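Local coordinates for protein TatD-related deoxyribonuclease (Thermotoga maritima, PDB 1J6O) that probably acts as a metal-dependent deoxyribonuclease of the TatD family, hydrolysing ester bonds in DNA on a TIM-barrel scaffold, at residues P219-F223 with Y232-V236; F85-E90 with E124-L128. The contacts are given in a common frame with arbitrary orientation. Residue numbers count along the deposited sequence, not the author numbering.

Overall arrangement
Interaction 2 comes first along the chain and closes before interaction 1 opens. Their centres lie 34 Å apart, their nearest atoms about 23 Å, and they fall on opposite sides of the chain's centre. Both belong to one TIM-barrel domain whose eight parallel strands run in sequential order. Interaction 2 pairs helices 85-92 and 115-132, which precede and follow strand 98-107 in the chain and pack on the outer face of the barrel. Interaction 1 folds the loop following the last strand, 209-211, onto the start of helix 233-244. The two share no residues and do not touch: they are separate contacts at distant points, one between two barrel helices and the other in the segment after the final strand.

Interaction 1: residues P219-F223 with Y232-V236; sequences PPQPF and YLKYV
Phe223 lays its ring on that of Tyr232 in a face-to-face stack, with centroids 4.0 Å apart and planes inclined by 9°; Phe223 CE2 comes within 3.6 Å of Tyr232 CE1. Both residues adopt the m rotamer about chi1. Tyr235, also m, approaches the edge of Phe223, with Phe223 CE2 3.5 Å from Tyr235 CE2; these planes meet obliquely at 59°, their centroids 5.7 Å apart. Pro222 covers one face of Tyr235 in a CH-pi contact: its CG stands 3.8 Å from the ring centroid, 12° off the normal. Pro220 packs on the start of the helix, its CG 3.6 Å from Tyr232 O and 3.7 Å from Tyr232 CB; Pro220 CA and Tyr235 CA, 6.6 Å apart, are the closest such pair. Residues 219-220 are extended (psi 153° and 161°); a tight turn of roughly type I follows, through Gln221 (phi/psi -31°/-56°) and Pro222 (-61°/-10°), closed by a hydrogen bond from Phe223 N to Pro220 O (2.7 Å). Tyr232 (-81°/0°) leads into helix 233-244, and the Tyr235 N to Tyr232 O hydrogen bond (3.3 Å) closes one turn, with both CA-to-CB bonds toward the other segment. This surface aromatic cluster, edged by prolines, packs the loop after the last barrel strand on the following helix. Pro220 lies about 9 Å, side chain to side chain, from Asp214, a predicted metal ligand. Hydrogen bonds also link Pro219 O with Tyr191 OH and Gln221 N with Thr190 OG1, while Leu233 packs on strands 13-18 and 209-211, and Val236 on strand 209-211.

Interaction 2: residues F85-E90 with E124-L128; sequences FIEHLE and EQIEL
Phe85 starts the contact, its chi1 of 99° lying between the usual wells and its ring meeting the second helix edge-on: CE1 is 3.3 Å from Glu124 OE1 and CE2 3.9 Å from Gln125 CG. That carboxylate is salt-bridged to Arg120. Ile86 (chi1 and chi2 both m) reaches with CD1 to 3.5 Å from Glu124 O and 4.0 Å from Gln125 CG, while its CG2 lies 4.1 Å from Leu128 CD1. The nearest CA pair is Ile86 with Gln125, at 7.0 Å. Three residues on, Leu89 (m, t) sets CB 3.8 Å from Leu128 CD2 and CD1 3.8 Å from Gln125 OE1, an oxygen already hydrogen-bonded to Val73 N. Glu90 adds CB, 4.0 Å from Leu128 CD1, and carries its carboxylate to a salt bridge with Lys131. Leu128 (t, p) thus touches Ile86, Leu89 and Glu90, and loses 89 Å² of the 339 Å² buried in total. Both segments are regular alpha helix, with Leu89 N to Phe85 O at 3.0 Å and Leu128 N to Glu124 O at 3.0 Å. Their axes approach to 10.5 Å and cross at -36°, running broadly parallel. Gln125 and Leu128 also pack on Ile101 of the intervening strand 98-107, so the helices lie side by side against the barrel wall, the layout characteristic of successive beta-alpha units in a TIM barrel.

Interaction 1: residues P219-F223 with Y232-V236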
ATOM      1  N   PRO A 219      13.471   0.680   5.150  1.00 13.37           N
ATOM      2  CA  PRO A 219      13.482   1.567   6.312  1.00 13.46           C
ATOM      3  C   PRO A 219      13.920   2.960   5.884  1.00 14.03           C
ATOM      4  O   PRO A 219      14.578   3.095   4.850  1.00 11.99           O
ATOM      5  CB  PRO A 219      14.478   0.885   7.213  1.00 14.59           C
ATOM      6  CG  PRO A 219      15.479   0.222   6.217  1.00 14.13           C
ATOM      7  CD  PRO A 219      14.504  -0.366   5.242  1.00 14.35           C
ATOM      8  N   PRO A 220      13.485   4.013   6.611  1.00 13.09           N
ATOM      9  CA  PRO A 220      13.915   5.357   6.207  1.00 15.62           C
ATOM     10  C   PRO A 220      15.395   5.527   6.553  1.00 17.77           C
ATOM     11  O   PRO A 220      15.938   4.787   7.390  1.00 18.03           O
ATOM     12  CB  PRO A 220      12.992   6.298   6.998  1.00 13.95           C
ATOM     13  CG  PRO A 220      12.571   5.499   8.171  1.00 12.11           C
ATOM     14  CD  PRO A 220      12.425   4.082   7.638  1.00 12.18           C
ATOM     15  N   GLN A 221      16.025   6.506   5.907  1.00 20.30           N
ATOM     16  CA  GLN A 221      17.449   6.820   6.079  1.00 23.75           C
ATOM     17  C   GLN A 221      18.147   6.591   7.412  1.00 23.84           C
ATOM     18  O   GLN A 221      19.164   5.884   7.470  1.00 25.99           O
ATOM     19  CB  GLN A 221      17.724   8.249   5.636  1.00 25.62           C
ATOM     20  CG  GLN A 221      19.198   8.513   5.408  1.00 27.42           C
ATOM     21  CD  GLN A 221      19.833   7.490   4.487  1.00 26.49           C
ATOM     22  OE1 GLN A 221      19.162   6.880   3.660  1.00 27.49           O
ATOM     23  NE2 GLN A 221      21.142   7.315   4.613  1.00 28.37           N
ATOM     24  N   PRO A 222      17.638   7.186   8.498  1.00 24.06           N
ATOM     25  CA  PRO A 222      18.332   6.956   9.765  1.00 24.00           C
ATOM     26  C   PRO A 222      18.385   5.508  10.211  1.00 23.77           C
ATOM     27  O   PRO A 222      19.107   5.183  11.151  1.00 24.47           O
ATOM     28  CB  PRO A 222      17.569   7.832  10.756  1.00 25.31           C
ATOM     29  CG  PRO A 222      16.205   7.907  10.176  1.00 25.20           C
ATOM     30  CD  PRO A 222      16.438   8.020   8.688  1.00 23.55           C
ATOM     31  N   PHE A 223      17.642   4.638   9.536  1.00 21.81           N
ATOM     32  CA  PHE A 223      17.640   3.235   9.913  1.00 20.59           C
ATOM     33  C   PHE A 223      17.982   2.269   8.792  1.00 19.19           C
ATOM     34  O   PHE A 223      17.477   1.156   8.778  1.00 19.61           O
ATOM     35  CB  PHE A 223      16.276   2.868  10.488  1.00 20.74           C
ATOM     36  CG  PHE A 223      16.002   3.491  11.820  1.00 21.94           C
ATOM     37  CD1 PHE A 223      16.563   2.962  12.980  1.00 22.46           C
ATOM     38  CD2 PHE A 223      15.231   4.647  11.906  1.00 21.62           C
ATOM     39  CE1 PHE A 223      16.363   3.580  14.216  1.00 22.74           C
ATOM     40  CE2 PHE A 223      15.027   5.271  13.125  1.00 22.40           C
ATOM     41  CZ  PHE A 223      15.592   4.740  14.285  1.00 23.55           C
ATOM     42  N   TYR A 232       8.485   4.323  12.374  1.00 16.00           N
ATOM     43  CA  TYR A 232       9.519   5.040  11.646  1.00 13.82           C
ATOM     44  C   TYR A 232       8.892   5.895  10.576  1.00 13.21           C
ATOM     45  O   TYR A 232       9.591   6.574   9.838  1.00 12.44           O
ATOM     46  CB  TYR A 232      10.517   4.101  10.975  1.00 15.17           C
ATOM     47  CG  TYR A 232      11.362   3.292  11.934  1.00 14.23           C
ATOM     48  CD1 TYR A 232      11.582   3.724  13.250  1.00 16.71           C
ATOM     49  CD2 TYR A 232      11.959   2.110  11.519  1.00 14.03           C
ATOM     50  CE1 TYR A 232      12.382   2.982  14.119  1.00 16.84           C
ATOM     51  CE2 TYR A 232      12.753   1.364  12.373  1.00 14.99           C
ATOM     52  CZ  TYR A 232      12.965   1.803  13.667  1.00 18.32           C
ATOM     53  OH  TYR A 232      13.770   1.073  14.509  1.00 20.50           O
ATOM     54  N   LEU A 233       7.568   5.858  10.483  1.00 13.36           N
ATOM     55  CA  LEU A 233       6.877   6.647   9.486  1.00 13.95           C
ATOM     56  C   LEU A 233       7.134   8.143   9.735  1.00 13.57           C
ATOM     57  O   LEU A 233       7.048   8.953   8.807  1.00 12.37           O
ATOM     58  CB  LEU A 233       5.383   6.329   9.557  1.00 17.25           C
ATOM     59  CG  LEU A 233       4.533   6.411   8.304  1.00 18.26           C
ATOM     60  CD1 LEU A 233       5.265   5.842   7.097  1.00 16.55           C
ATOM     61  CD2 LEU A 233       3.208   5.699   8.591  1.00 18.47           C
ATOM     62  N   LYS A 234       7.450   8.506  10.982  1.00 12.52           N
ATOM     63  CA  LYS A 234       7.706   9.918  11.298  1.00 13.79           C
ATOM     64  C   LYS A 234       8.776  10.584  10.425  1.00 13.05           C
ATOM     65  O   LYS A 234       8.687  11.773  10.133  1.00 12.14           O
ATOM     66  CB  LYS A 234       8.094  10.075  12.773  1.00 16.68           C
ATOM     67  CG  LYS A 234       9.371   9.374  13.147  1.00 20.39           C
ATOM     68  CD  LYS A 234       9.470   9.170  14.664  1.00 27.14           C
ATOM     69  CE  LYS A 234       9.841  10.432  15.399  1.00 29.40           C
ATOM     70  NZ  LYS A 234       8.797  11.478  15.271  1.00 34.20           N
ATOM     71  N   TYR A 235       9.788   9.822  10.035  1.00 11.34           N
ATOM     72  CA  TYR A 235      10.871  10.324   9.207  1.00 12.05           C
ATOM     73  C   TYR A 235      10.400  10.590   7.808  1.00 12.33           C
ATOM     74  O   TYR A 235      10.925  11.496   7.143  1.00 11.54           O
ATOM     75  CB  TYR A 235      12.036   9.316   9.204  1.00 13.32           C
ATOM     76  CG  TYR A 235      12.580   9.105  10.601  1.00 15.62           C
ATOM     77  CD1 TYR A 235      13.310  10.101  11.242  1.00 16.20           C
ATOM     78  CD2 TYR A 235      12.277   7.949  11.316  1.00 16.26           C
ATOM     79  CE1 TYR A 235      13.714   9.956  12.573  1.00 19.72           C
ATOM     80  CE2 TYR A 235      12.671   7.795  12.632  1.00 19.84           C
ATOM     81  CZ  TYR A 235      13.383   8.799  13.258  1.00 20.03           C
ATOM     82  OH  TYR A 235      13.725   8.631  14.578  1.00 23.62           O
ATOM     83  N   VAL A 236       9.411   9.811   7.362  1.00  9.96           N
ATOM     84  CA  VAL A 236       8.866   9.981   6.015  1.00  9.85           C
ATOM     85  C   VAL A 236       8.080  11.289   6.000  1.00 11.28           C
ATOM     86  O   VAL A 236       8.163  12.064   5.042  1.00 10.44           O
ATOM     87  CB  VAL A 236       7.934   8.782   5.627  1.00  9.88           C
ATOM     88  CG1 VAL A 236       7.220   9.050   4.283  1.00  9.29           C
ATOM     89  CG2 VAL A 236       8.800   7.509   5.515  1.00  8.23           C
TER

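Interaction 2: residues F85-E90 with E124-L128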
ATOM      1  N   PHE A  85      -8.477 -19.356  -6.935  1.00 12.82           N
ATOM      2  CA  PHE A  85      -7.922 -18.282  -6.101  1.00 12.65           C
ATOM      3  C   PHE A  85      -8.778 -17.027  -5.903  1.00 12.91           C
ATOM      4  O   PHE A  85      -8.792 -16.440  -4.809  1.00 12.47           O
ATOM      5  CB  PHE A  85      -6.491 -17.946  -6.562  1.00 11.63           C
ATOM      6  CG  PHE A  85      -6.376 -16.753  -7.457  1.00 13.16           C
ATOM      7  CD1 PHE A  85      -6.451 -16.895  -8.839  1.00 11.15           C
ATOM      8  CD2 PHE A  85      -6.130 -15.491  -6.916  1.00 12.46           C
ATOM      9  CE1 PHE A  85      -6.276 -15.797  -9.681  1.00 12.94           C
ATOM     10  CE2 PHE A  85      -5.953 -14.387  -7.741  1.00 12.81           C
ATOM     11  CZ  PHE A  85      -6.024 -14.535  -9.134  1.00 12.25           C
ATOM     12  N   ILE A  86      -9.516 -16.631  -6.925  1.00 12.43           N
ATOM     13  CA  ILE A  86     -10.352 -15.444  -6.791  1.00 13.36           C
ATOM     14  C   ILE A  86     -11.506 -15.721  -5.821  1.00 15.00           C
ATOM     15  O   ILE A  86     -11.902 -14.848  -5.044  1.00 13.11           O
ATOM     16  CB  ILE A  86     -10.895 -15.004  -8.157  1.00 14.08           C
ATOM     17  CG1 ILE A  86      -9.775 -14.378  -8.989  1.00 11.91           C
ATOM     18  CG2 ILE A  86     -12.038 -13.985  -7.977  1.00 13.96           C
ATOM     19  CD1 ILE A  86      -9.204 -13.122  -8.384  1.00 14.36           C
ATOM     20  N   GLU A  87     -12.056 -16.932  -5.873  1.00 15.80           N
ATOM     21  CA  GLU A  87     -13.155 -17.293  -4.980  1.00 16.60           C
ATOM     22  C   GLU A  87     -12.649 -17.306  -3.547  1.00 16.21           C
ATOM     23  O   GLU A  87     -13.356 -16.938  -2.605  1.00 15.28           O
ATOM     24  CB  GLU A  87     -13.692 -18.688  -5.302  1.00 20.50           C
ATOM     25  CG  GLU A  87     -14.644 -18.749  -6.463  1.00 26.96           C
ATOM     26  CD  GLU A  87     -15.571 -19.949  -6.342  1.00 32.82           C
ATOM     27  OE1 GLU A  87     -15.057 -21.081  -6.125  1.00 35.34           O
ATOM     28  OE2 GLU A  87     -16.804 -19.758  -6.449  1.00 33.85           O
ATOM     29  N   HIS A  88     -11.421 -17.768  -3.388  1.00 13.78           N
ATOM     30  CA  HIS A  88     -10.833 -17.824  -2.070  1.00 15.43           C
ATOM     31  C   HIS A  88     -10.614 -16.400  -1.511  1.00 13.82           C
ATOM     32  O   HIS A  88     -10.824 -16.166  -0.324  1.00 13.16           O
ATOM     33  CB  HIS A  88      -9.523 -18.584  -2.138  1.00 17.77           C
ATOM     34  CG  HIS A  88      -9.114 -19.179  -0.830  1.00 23.96           C
ATOM     35  ND1 HIS A  88      -8.519 -20.419  -0.733  1.00 27.22           N
ATOM     36  CD2 HIS A  88      -9.175 -18.689   0.432  1.00 25.99           C
ATOM     37  CE1 HIS A  88      -8.225 -20.665   0.534  1.00 26.54           C
ATOM     38  NE2 HIS A  88      -8.613 -19.631   1.261  1.00 26.24           N
ATOM     39  N   LEU A  89     -10.192 -15.456  -2.357  1.00 13.55           N
ATOM     40  CA  LEU A  89      -9.967 -14.080  -1.891  1.00 11.62           C
ATOM     41  C   LEU A  89     -11.333 -13.469  -1.575  1.00 12.05           C
ATOM     42  O   LEU A  89     -11.499 -12.738  -0.589  1.00 11.13           O
ATOM     43  CB  LEU A  89      -9.246 -13.232  -2.962  1.00  9.49           C
ATOM     44  CG  LEU A  89      -7.782 -13.558  -3.256  1.00  7.14           C
ATOM     45  CD1 LEU A  89      -7.265 -12.719  -4.436  1.00  7.75           C
ATOM     46  CD2 LEU A  89      -6.960 -13.305  -1.978  1.00  8.21           C
ATOM     47  N   GLU A  90     -12.325 -13.791  -2.404  1.00 12.51           N
ATOM     48  CA  GLU A  90     -13.666 -13.271  -2.198  1.00 13.51           C
ATOM     49  C   GLU A  90     -14.212 -13.757  -0.854  1.00 13.88           C
ATOM     50  O   GLU A  90     -14.914 -13.005  -0.161  1.00 14.85           O
ATOM     51  CB  GLU A  90     -14.581 -13.705  -3.343  1.00 15.66           C
ATOM     52  CG  GLU A  90     -16.018 -13.248  -3.203  1.00 19.97           C
ATOM     53  CD  GLU A  90     -16.732 -13.325  -4.523  1.00 24.60           C
ATOM     54  OE1 GLU A  90     -16.429 -14.269  -5.293  1.00 28.73           O
ATOM     55  OE2 GLU A  90     -17.579 -12.455  -4.794  1.00 27.55           O
ATOM     56  N   GLU A 124      -7.551 -10.353 -13.040  1.00  9.87           N
ATOM     57  CA  GLU A 124      -8.571 -11.018 -12.269  1.00 10.68           C
ATOM     58  C   GLU A 124      -8.821 -10.389 -10.898  1.00 10.53           C
ATOM     59  O   GLU A 124      -9.956 -10.399 -10.415  1.00 10.39           O
ATOM     60  CB  GLU A 124      -8.232 -12.504 -12.153  1.00 13.28           C
ATOM     61  CG  GLU A 124      -8.006 -13.118 -13.543  1.00 18.00           C
ATOM     62  CD  GLU A 124      -7.985 -14.635 -13.578  1.00 23.30           C
ATOM     63  OE1 GLU A 124      -7.293 -15.237 -12.741  1.00 25.79           O
ATOM     64  OE2 GLU A 124      -8.646 -15.229 -14.471  1.00 26.41           O
ATOM     65  N   GLN A 125      -7.790  -9.817 -10.289  1.00  9.55           N
ATOM     66  CA  GLN A 125      -7.968  -9.193  -8.976  1.00  7.40           C
ATOM     67  C   GLN A 125      -8.616  -7.808  -9.133  1.00  6.93           C
ATOM     68  O   GLN A 125      -9.405  -7.363  -8.271  1.00  6.63           O
ATOM     69  CB  GLN A 125      -6.637  -9.116  -8.255  1.00  5.81           C
ATOM     70  CG  GLN A 125      -6.223 -10.496  -7.757  1.00  7.11           C
ATOM     71  CD  GLN A 125      -4.886 -10.492  -7.062  1.00  8.31           C
ATOM     72  OE1 GLN A 125      -4.797 -10.179  -5.870  1.00 10.44           O
ATOM     73  NE2 GLN A 125      -3.840 -10.829  -7.794  1.00 11.02           N
ATOM     74  N   ILE A 126      -8.276  -7.124 -10.225  1.00  7.09           N
ATOM     75  CA  ILE A 126      -8.856  -5.819 -10.487  1.00  8.56           C
ATOM     76  C   ILE A 126     -10.354  -6.089 -10.660  1.00 10.24           C
ATOM     77  O   ILE A 126     -11.200  -5.342 -10.144  1.00  9.20           O
ATOM     78  CB  ILE A 126      -8.297  -5.234 -11.804  1.00  9.68           C
ATOM     79  CG1 ILE A 126      -6.855  -4.791 -11.590  1.00  5.90           C
ATOM     80  CG2 ILE A 126      -9.191  -4.105 -12.304  1.00 10.08           C
ATOM     81  CD1 ILE A 126      -6.170  -4.389 -12.907  1.00  9.39           C
ATOM     82  N   GLU A 127     -10.700  -7.151 -11.400  1.00  9.23           N
ATOM     83  CA  GLU A 127     -12.120  -7.473 -11.610  1.00 11.51           C
ATOM     84  C   GLU A 127     -12.819  -7.807 -10.299  1.00 12.05           C
ATOM     85  O   GLU A 127     -13.993  -7.432 -10.091  1.00 12.65           O
ATOM     86  CB  GLU A 127     -12.279  -8.617 -12.622  1.00 14.19           C
ATOM     87  CG  GLU A 127     -11.723  -8.195 -13.958  1.00 17.88           C
ATOM     88  CD  GLU A 127     -11.861  -9.242 -15.057  1.00 21.44           C
ATOM     89  OE1 GLU A 127     -11.512 -10.420 -14.833  1.00 25.15           O
ATOM     90  OE2 GLU A 127     -12.277  -8.857 -16.153  1.00 21.22           O
ATOM     91  N   LEU A 128     -12.118  -8.502  -9.404  1.00  9.36           N
ATOM     92  CA  LEU A 128     -12.734  -8.833  -8.129  1.00 10.00           C
ATOM     93  C   LEU A 128     -12.966  -7.552  -7.305  1.00 10.81           C
ATOM     94  O   LEU A 128     -14.014  -7.386  -6.674  1.00 11.02           O
ATOM     95  CB  LEU A 128     -11.846  -9.786  -7.328  1.00  9.47           C
ATOM     96  CG  LEU A 128     -12.343 -10.068  -5.909  1.00 10.88           C
ATOM     97  CD1 LEU A 128     -13.680 -10.808  -5.927  1.00 10.95           C
ATOM     98  CD2 LEU A 128     -11.310 -10.893  -5.179  1.00  9.03           C
TER